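Local coordinates for aspartate aminotransferase, cytoplasmic (PDB 6JPK) that transfers the amino group of L-aspartate to 2-oxoglutarate, giving oxaloacetate and L-glutamate, with pyridoxal 5'-phosphate as cofactor, at the interface of chains A and B. Sequence-based numbering; all coordinates share one arbitrary frame. Chains: chain A/B, Aspartate aminotransferase, cytoplasmic.

The three contacts belong to the interface of the homodimer. The C-alpha centres of contacts 1 and 2 lie about 12 Å apart, and those of contacts 1 and 3 about 14 Å. Contacts 2 and 3 are about 22 Å apart, with contact 1 as the bridge. A:Tyr298 and B:Tyr298, near the start of helix 297-308 in chain A and 297-307 in chain B, serve contacts 1 and 2. A:Arg263 serves contacts 1 and 3. Residues 289-298 of chain B run unbroken from contact 3 into contact 1, so the two are neighbouring parts of one dimer interface. The two-fold symmetry repeats each contact with the chains exchanged.

Contact 1: the interface of chains A and B. Residues chain A 106, 261-263, 294-298; chain B 106, 261-263, 294-298.
This patch pairs the same segments of both subunits around the two-fold axis. Backbone bonds frame it. B:Ala297 N, at the start of its helix, donates to the carbonyl A:Gly261 O at 2.9 Å, and the twin bond joins A:Ala297 N to B:Gly261 O at 2.8 Å. Each N-H meets its oxygen from above the carbonyl plane.

Polar side chains add weaker grips. The arginine chains bend at chi2 and chi3. A:Arg263 NE makes a weak bond to the backbone B:Asn294 O, 2.9 Å away. The amide oxygen B:Asn294 OD1 sits over one guanidinium face, toward its rim; the planes are 49° apart. A:Glu262 OE1 weakly accepts from B:Tyr298 N at 3.1 Å. On the twin side A:Tyr298 N instead bonds water 1 O at 3.2 Å, and that water bridges to B:Glu262.

The tyrosine rings stack, with planes 8° apart. Both CG atoms are anti to the backbone N (A:Tyr298 chi1 171°). A:Tyr298 CD1 lies over the centre of the B:Tyr298 ring. Nearby, A:Pro296 CB meets B:Pro296 CB at 4.0 Å, and each proline packs on the opposite arginine CG. Together these contacts join the subunits of the homodimer at its two-fold axis.

Contact 2: the interface of chains A and B. Residues chain A 49, 53, 61, 298; chain B 61, 66-68, 298.
A:Tyr298, A:Ile49 and B:His68 bury the most surface in this patch of the dimer interface. A:Tyr298 loses 76 Å² to chain B. One face of its ring is stacked on B:Tyr298, and its phenol end runs on to the helix 51-62 of the partner. There A:Tyr298 OH donates a hydrogen bond to the carboxylate oxygen B:Glu61 OE1 at 3.1 Å. The two side chains meet tip to tip. The hydroxyl comes from above the carboxylate plane, and ring and carboxylate are turned 76° apart. B:Glu61 is poorly ordered, so this grip may be loose.

B:His68 crosses the tyrosine at about a right angle. B:His68 CE1 lies in the plane of the A:Tyr298 ring, at its edge, 3.4 Å from A:Tyr298 OH. The imidazole thus packs beside the phenol. B:His68 CD2 lies 4.2 Å from A:Ile49 CG2, a loose contact.

A:Ile49 hides 66 Å². CG1 is anti to the carbonyl carbon, chi1 -58°, and chi2 is near extended at 165°. This sends CD1 to the backbone of the partner loop, where A:Ile49 CD1 rests 4.0 Å from B:Asn67 CA. The tip of the same branch ends against a carbonyl oxygen: A:Ile49 CD1 is 3.5 Å from B:Phe66 O.

Contact 3: the interface of chains A and B. Residues chain A 109-110, 113, 140, 143-144, 263; chain B 289-293.
Residues B:Asn290 to B:Ser293 form a loop after helix 274-289, and a positive phi of 75° at B:Ser293 turns the chain there. The loop packs against helices 107-127 and 140-147 of chain A in the dimer interface.

B:Asn290 buries 70 Å². Its CG is anti to the carbonyl carbon, chi1 -72°, which carries the amide to A:Thr143. The hydroxyl A:Thr143 OG1 sits in the crowded position between its backbone N and carbonyl carbon. A:Thr143 OG1 donates to B:Asn290 OD1 at a short 2.5 Å, in the carbonyl plane and on a lone pair. Water 2 links the backbone oxygens of two segments: its O is 2.9 Å from A:Leu144 O and 3.0 Å from B:Asn290 O. This water lies at the edge of the A:Phe113 ring, in its plane.

A:Phe113 runs alongside B:Thr291, pointing the same way. The ring edge atom A:Phe113 CE2 touches the methyl B:Thr291 CG2 at 3.6 Å. Further along, A:Thr109 CB packs on B:Ser293 CB at 3.7 Å.

At the far end the loop is held by A:Arg263. A:Arg263 NH1 donates in the guanidinium plane to the backbone B:Ile292 O, 2.8 Å away and 158° at the hydrogen.

Contact 1: the interface of chains A and B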
# COMPACT_ATOMS: atom_id res chain seq x y z
N VAL A 106 3.56 1.75 -3.21
CA VAL A 106 2.93 0.46 -3.42
C VAL A 106 2.84 0.28 -4.93
O VAL A 106 1.77 0.47 -5.54
CB VAL A 106 1.54 0.39 -2.75
CG1 VAL A 106 0.94 -1.00 -2.90
CG2 VAL A 106 1.64 0.78 -1.28
N GLY A 261 2.92 -8.79 -7.31
CA GLY A 261 2.18 -8.81 -6.06
C GLY A 261 2.94 -8.37 -4.82
O GLY A 261 2.31 -8.17 -3.77
N GLU A 262 4.26 -8.22 -4.90
CA GLU A 262 4.99 -7.63 -3.78
C GLU A 262 4.89 -6.11 -3.75
O GLU A 262 5.27 -5.51 -2.74
CB GLU A 262 6.47 -8.07 -3.81
CG GLU A 262 6.68 -9.57 -4.12
CD GLU A 262 5.98 -10.53 -3.13
OE1 GLU A 262 5.46 -10.08 -2.08
OE2 GLU A 262 5.96 -11.76 -3.41
N ARG A 263 4.40 -5.48 -4.83
CA ARG A 263 4.08 -4.05 -4.86
C ARG A 263 5.33 -3.18 -4.65
O ARG A 263 5.43 -2.40 -3.70
CB ARG A 263 3.00 -3.70 -3.84
CG ARG A 263 1.82 -4.67 -3.77
CD ARG A 263 1.18 -4.89 -5.13
NE ARG A 263 0.54 -3.69 -5.69
CZ ARG A 263 0.62 -3.34 -6.97
NH1 ARG A 263 0.02 -2.25 -7.41
NH2 ARG A 263 1.35 -4.07 -7.82
N ASN A 294 3.97 3.44 5.87
CA ASN A 294 5.27 3.14 5.29
C ASN A 294 5.12 1.97 4.33
O ASN A 294 4.13 1.22 4.41
CB ASN A 294 6.34 2.86 6.37
CG ASN A 294 5.85 1.91 7.47
OD1 ASN A 294 5.80 0.69 7.29
ND2 ASN A 294 5.52 2.47 8.63
N PRO A 295 6.04 1.80 3.37
CA PRO A 295 5.80 0.87 2.25
C PRO A 295 6.34 -0.52 2.54
O PRO A 295 7.16 -0.71 3.44
CB PRO A 295 6.55 1.55 1.09
CG PRO A 295 7.74 2.21 1.77
CD PRO A 295 7.20 2.69 3.11
N PRO A 296 5.88 -1.53 1.78
CA PRO A 296 6.30 -2.93 2.03
C PRO A 296 7.76 -3.19 1.68
O PRO A 296 8.23 -2.85 0.59
CB PRO A 296 5.37 -3.75 1.13
CG PRO A 296 4.97 -2.81 0.04
CD PRO A 296 4.89 -1.44 0.69
N ALA A 297 8.45 -3.89 2.58
CA ALA A 297 9.91 -4.00 2.53
C ALA A 297 10.39 -5.08 1.57
O ALA A 297 11.42 -4.90 0.90
CB ALA A 297 10.43 -4.27 3.94
N TYR A 298 9.68 -6.21 1.49
CA TYR A 298 10.24 -7.43 0.90
C TYR A 298 10.71 -7.21 -0.54
O TYR A 298 11.85 -7.53 -0.89
CB TYR A 298 9.20 -8.55 0.95
CG TYR A 298 9.57 -9.80 0.19
CD1 TYR A 298 10.41 -10.76 0.73
CD2 TYR A 298 9.04 -10.04 -1.08
CE1 TYR A 298 10.73 -11.92 0.03
CE2 TYR A 298 9.35 -11.20 -1.78
CZ TYR A 298 10.19 -12.13 -1.22
OH TYR A 298 10.50 -13.28 -1.92
N VAL B 106 -2.80 -2.48 3.47
CA VAL B 106 -1.41 -2.18 3.78
C VAL B 106 -1.32 -1.93 5.28
O VAL B 106 -1.22 -0.78 5.75
CB VAL B 106 -0.88 -1.00 2.95
CG1 VAL B 106 0.63 -0.84 3.14
CG2 VAL B 106 -1.19 -1.24 1.48
N GLY B 261 7.24 -4.17 8.66
CA GLY B 261 7.54 -3.63 7.35
C GLY B 261 7.00 -4.39 6.16
O GLY B 261 7.08 -3.89 5.03
N GLU B 262 6.43 -5.59 6.36
CA GLU B 262 5.79 -6.26 5.23
C GLU B 262 4.37 -5.79 4.99
O GLU B 262 3.80 -6.11 3.94
CB GLU B 262 5.81 -7.78 5.42
CG GLU B 262 7.16 -8.35 5.89
CD GLU B 262 8.36 -7.98 4.99
OE1 GLU B 262 8.19 -7.52 3.85
OE2 GLU B 262 9.51 -8.18 5.44
N ARG B 263 3.80 -5.04 5.94
CA ARG B 263 2.54 -4.32 5.78
C ARG B 263 1.35 -5.26 5.62
O ARG B 263 0.70 -5.27 4.57
CB ARG B 263 2.61 -3.36 4.59
CG ARG B 263 3.83 -2.43 4.58
CD ARG B 263 4.10 -1.85 5.96
NE ARG B 263 3.17 -0.78 6.30
CZ ARG B 263 2.64 -0.60 7.51
NH1 ARG B 263 2.93 -1.43 8.50
NH2 ARG B 263 1.80 0.40 7.72
N ASN B 294 -3.67 -3.44 -5.74
CA ASN B 294 -3.80 -4.70 -5.02
C ASN B 294 -2.73 -4.75 -3.93
O ASN B 294 -1.74 -4.01 -4.01
CB ASN B 294 -3.69 -5.91 -5.97
CG ASN B 294 -2.59 -5.74 -7.00
OD1 ASN B 294 -1.41 -5.93 -6.70
ND2 ASN B 294 -2.98 -5.39 -8.24
N PRO B 295 -2.93 -5.55 -2.88
CA PRO B 295 -2.09 -5.43 -1.67
C PRO B 295 -0.88 -6.35 -1.73
O PRO B 295 -0.84 -7.28 -2.55
CB PRO B 295 -3.06 -5.84 -0.55
CG PRO B 295 -3.92 -6.87 -1.19
CD PRO B 295 -4.09 -6.44 -2.64
N PRO B 296 0.12 -6.13 -0.86
CA PRO B 296 1.37 -6.91 -0.96
C PRO B 296 1.26 -8.33 -0.42
O PRO B 296 0.74 -8.56 0.67
CB PRO B 296 2.37 -6.09 -0.12
CG PRO B 296 1.53 -5.28 0.79
CD PRO B 296 0.24 -5.00 0.07
N ALA B 297 1.81 -9.27 -1.19
CA ALA B 297 1.52 -10.69 -0.97
C ALA B 297 2.38 -11.34 0.11
O ALA B 297 1.87 -12.20 0.84
CB ALA B 297 1.68 -11.45 -2.30
N TYR B 298 3.66 -10.97 0.23
CA TYR B 298 4.60 -11.75 1.05
C TYR B 298 4.10 -11.94 2.48
O TYR B 298 4.00 -13.07 2.98
CB TYR B 298 5.97 -11.06 1.06
CG TYR B 298 7.02 -11.66 1.98
CD1 TYR B 298 7.43 -10.99 3.13
CD2 TYR B 298 7.63 -12.87 1.68
CE1 TYR B 298 8.41 -11.51 3.96
CE2 TYR B 298 8.62 -13.41 2.51
CZ TYR B 298 9.00 -12.71 3.65
OH TYR B 298 9.98 -13.21 4.50
O HOH W 1 6.63 -6.82 2.15

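Contact 2: the interface of chains A and B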
# COMPACT_ATOMS: atom_id res chain seq x y z
N ILE A 49 9.50 -16.66 -12.54
CA ILE A 49 10.34 -15.89 -11.62
C ILE A 49 11.70 -15.68 -12.27
O ILE A 49 12.34 -16.64 -12.73
CB ILE A 49 10.46 -16.61 -10.27
CG1 ILE A 49 9.07 -16.83 -9.65
CG2 ILE A 49 11.32 -15.78 -9.30
CD1 ILE A 49 9.08 -17.84 -8.50
N VAL A 53 16.09 -12.52 -9.70
CA VAL A 53 15.24 -12.15 -8.57
C VAL A 53 15.20 -13.28 -7.55
O VAL A 53 15.26 -13.04 -6.34
CB VAL A 53 13.83 -11.78 -9.06
CG1 VAL A 53 12.81 -11.85 -7.92
CG2 VAL A 53 13.84 -10.40 -9.70
N GLU A 61 17.61 -13.25 2.26
CA GLU A 61 17.04 -13.93 3.42
C GLU A 61 18.12 -14.47 4.34
O GLU A 61 17.89 -14.60 5.55
CB GLU A 61 16.08 -15.04 2.97
CG GLU A 61 16.73 -16.40 2.73
CD GLU A 61 15.85 -17.33 1.90
OE1 GLU A 61 14.72 -16.92 1.56
OE2 GLU A 61 16.30 -18.46 1.59
N TYR A 298 9.68 -6.21 1.49
CA TYR A 298 10.24 -7.43 0.90
C TYR A 298 10.71 -7.21 -0.54
O TYR A 298 11.85 -7.53 -0.89
CB TYR A 298 9.20 -8.55 0.95
CG TYR A 298 9.57 -9.80 0.19
CD1 TYR A 298 10.41 -10.76 0.73
CD2 TYR A 298 9.04 -10.04 -1.08
CE1 TYR A 298 10.73 -11.92 0.03
CE2 TYR A 298 9.35 -11.20 -1.78
CZ TYR A 298 10.19 -12.13 -1.22
OH TYR A 298 10.50 -13.28 -1.92
N GLU B 61 8.05 -19.98 0.77
CA GLU B 61 8.94 -19.76 -0.36
C GLU B 61 9.42 -21.06 -0.99
O GLU B 61 9.74 -21.08 -2.18
CB GLU B 61 10.12 -18.88 0.06
CG GLU B 61 9.67 -17.51 0.58
CD GLU B 61 10.75 -16.44 0.51
OE1 GLU B 61 11.10 -16.00 -0.61
OE2 GLU B 61 11.24 -16.04 1.59
N PHE B 66 4.98 -21.37 -5.43
CA PHE B 66 5.27 -20.02 -4.96
C PHE B 66 5.62 -19.10 -6.13
O PHE B 66 6.38 -19.47 -7.03
CB PHE B 66 6.42 -20.03 -3.97
CG PHE B 66 6.83 -18.66 -3.52
CD1 PHE B 66 6.01 -17.92 -2.67
CD2 PHE B 66 8.02 -18.09 -3.96
CE1 PHE B 66 6.38 -16.65 -2.26
CE2 PHE B 66 8.39 -16.81 -3.55
CZ PHE B 66 7.57 -16.09 -2.70
N ASN B 67 5.07 -17.89 -6.11
CA ASN B 67 5.42 -16.90 -7.13
C ASN B 67 5.10 -15.51 -6.60
O ASN B 67 4.70 -15.35 -5.44
CB ASN B 67 4.70 -17.21 -8.46
CG ASN B 67 3.19 -17.14 -8.35
OD1 ASN B 67 2.63 -16.26 -7.69
ND2 ASN B 67 2.51 -18.06 -9.04
N HIS B 68 5.29 -14.50 -7.45
CA HIS B 68 5.09 -13.10 -7.09
C HIS B 68 3.93 -12.47 -7.86
O HIS B 68 3.89 -11.25 -8.03
CB HIS B 68 6.37 -12.28 -7.30
CG HIS B 68 7.58 -12.83 -6.61
ND1 HIS B 68 7.69 -12.91 -5.23
CD2 HIS B 68 8.74 -13.35 -7.10
CE1 HIS B 68 8.85 -13.45 -4.91
NE2 HIS B 68 9.51 -13.72 -6.02
N TYR B 298 3.66 -10.97 0.23
CA TYR B 298 4.60 -11.75 1.05
C TYR B 298 4.10 -11.94 2.48
O TYR B 298 4.00 -13.07 2.98
CB TYR B 298 5.97 -11.06 1.06
CG TYR B 298 7.02 -11.66 1.98
CD1 TYR B 298 7.43 -10.99 3.13
CD2 TYR B 298 7.63 -12.87 1.68
CE1 TYR B 298 8.41 -11.51 3.96
CE2 TYR B 298 8.62 -13.41 2.51
CZ TYR B 298 9.00 -12.71 3.65
OH TYR B 298 9.98 -13.21 4.50

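Contact 3: the interface of chains A and B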
# COMPACT_ATOMS: atom_id res chain seq x y z
N THR A 109 0.97 1.87 -9.29
CA THR A 109 -0.32 2.51 -9.01
C THR A 109 -0.21 3.44 -7.80
O THR A 109 -0.70 4.57 -7.83
CB THR A 109 -1.40 1.46 -8.78
OG1 THR A 109 -1.49 0.64 -9.95
CG2 THR A 109 -2.75 2.14 -8.53
N GLY A 110 0.44 2.96 -6.73
CA GLY A 110 0.66 3.81 -5.57
C GLY A 110 1.54 5.00 -5.86
O GLY A 110 1.34 6.08 -5.29
N PHE A 113 -0.74 7.40 -7.41
CA PHE A 113 -1.62 7.99 -6.40
C PHE A 113 -0.89 9.08 -5.64
O PHE A 113 -1.45 10.16 -5.39
CB PHE A 113 -2.14 6.91 -5.45
CG PHE A 113 -3.01 7.45 -4.34
CD1 PHE A 113 -2.47 7.74 -3.10
CD2 PHE A 113 -4.35 7.70 -4.56
CE1 PHE A 113 -3.26 8.26 -2.08
CE2 PHE A 113 -5.15 8.21 -3.56
CZ PHE A 113 -4.61 8.49 -2.31
N VAL A 140 -7.24 2.89 -15.11
CA VAL A 140 -7.06 3.49 -13.79
C VAL A 140 -6.47 4.89 -13.87
O VAL A 140 -6.63 5.67 -12.93
CB VAL A 140 -6.20 2.54 -12.92
CG1 VAL A 140 -5.87 3.18 -11.59
CG2 VAL A 140 -6.97 1.24 -12.69
N THR A 143 -9.73 7.11 -13.54
CA THR A 143 -10.47 7.08 -12.28
C THR A 143 -9.61 7.51 -11.10
O THR A 143 -10.10 8.15 -10.18
CB THR A 143 -11.06 5.68 -12.03
OG1 THR A 143 -10.02 4.69 -12.08
CG2 THR A 143 -12.10 5.34 -13.08
N LEU A 144 -8.31 7.18 -11.12
CA LEU A 144 -7.46 7.59 -10.00
C LEU A 144 -7.43 9.11 -9.87
O LEU A 144 -7.53 9.64 -8.75
CB LEU A 144 -6.06 7.01 -10.18
CG LEU A 144 -5.01 7.32 -9.12
CD1 LEU A 144 -4.06 6.12 -8.91
CD2 LEU A 144 -4.21 8.58 -9.47
N ARG A 263 4.40 -5.48 -4.83
CA ARG A 263 4.08 -4.05 -4.86
C ARG A 263 5.33 -3.18 -4.65
O ARG A 263 5.43 -2.40 -3.70
CB ARG A 263 3.00 -3.70 -3.84
CG ARG A 263 1.82 -4.67 -3.77
CD ARG A 263 1.18 -4.89 -5.13
NE ARG A 263 0.54 -3.69 -5.69
CZ ARG A 263 0.62 -3.34 -6.97
NH1 ARG A 263 0.02 -2.25 -7.41
NH2 ARG A 263 1.35 -4.07 -7.82
N ARG B 289 -8.72 -0.21 -5.79
CA ARG B 289 -8.20 -0.17 -7.15
C ARG B 289 -7.57 1.18 -7.46
O ARG B 289 -6.56 1.25 -8.16
CB ARG B 289 -9.32 -0.48 -8.14
CG ARG B 289 -9.03 -0.04 -9.55
CD ARG B 289 -9.32 -1.16 -10.54
NE ARG B 289 -10.69 -1.64 -10.40
CZ ARG B 289 -11.12 -2.81 -10.86
NH1 ARG B 289 -12.38 -3.16 -10.69
NH2 ARG B 289 -10.27 -3.63 -11.48
N ASN B 290 -8.12 2.26 -6.90
CA ASN B 290 -7.67 3.61 -7.23
C ASN B 290 -6.66 4.18 -6.24
O ASN B 290 -6.41 5.39 -6.25
CB ASN B 290 -8.88 4.52 -7.38
CG ASN B 290 -9.64 4.22 -8.63
OD1 ASN B 290 -9.20 4.60 -9.72
ND2 ASN B 290 -10.73 3.47 -8.51
N THR B 291 -6.07 3.33 -5.39
CA THR B 291 -5.04 3.80 -4.47
C THR B 291 -3.80 2.93 -4.58
O THR B 291 -2.70 3.45 -4.79
CB THR B 291 -5.54 3.81 -3.03
OG1 THR B 291 -6.17 2.54 -2.76
CG2 THR B 291 -6.56 4.95 -2.81
N ILE B 292 -3.95 1.61 -4.41
CA ILE B 292 -2.82 0.69 -4.45
C ILE B 292 -2.95 -0.39 -5.52
O ILE B 292 -1.97 -1.12 -5.75
CB ILE B 292 -2.58 0.02 -3.08
CG1 ILE B 292 -3.75 -0.90 -2.71
CG2 ILE B 292 -2.42 1.07 -2.00
CD1 ILE B 292 -3.47 -1.77 -1.48
N SER B 293 -4.12 -0.54 -6.14
CA SER B 293 -4.44 -1.57 -7.13
C SER B 293 -4.65 -2.94 -6.49
O SER B 293 -5.71 -3.56 -6.67
CB SER B 293 -3.36 -1.63 -8.22
OG SER B 293 -3.74 -2.46 -9.30
O HOH W 2 -7.66 8.10 -6.27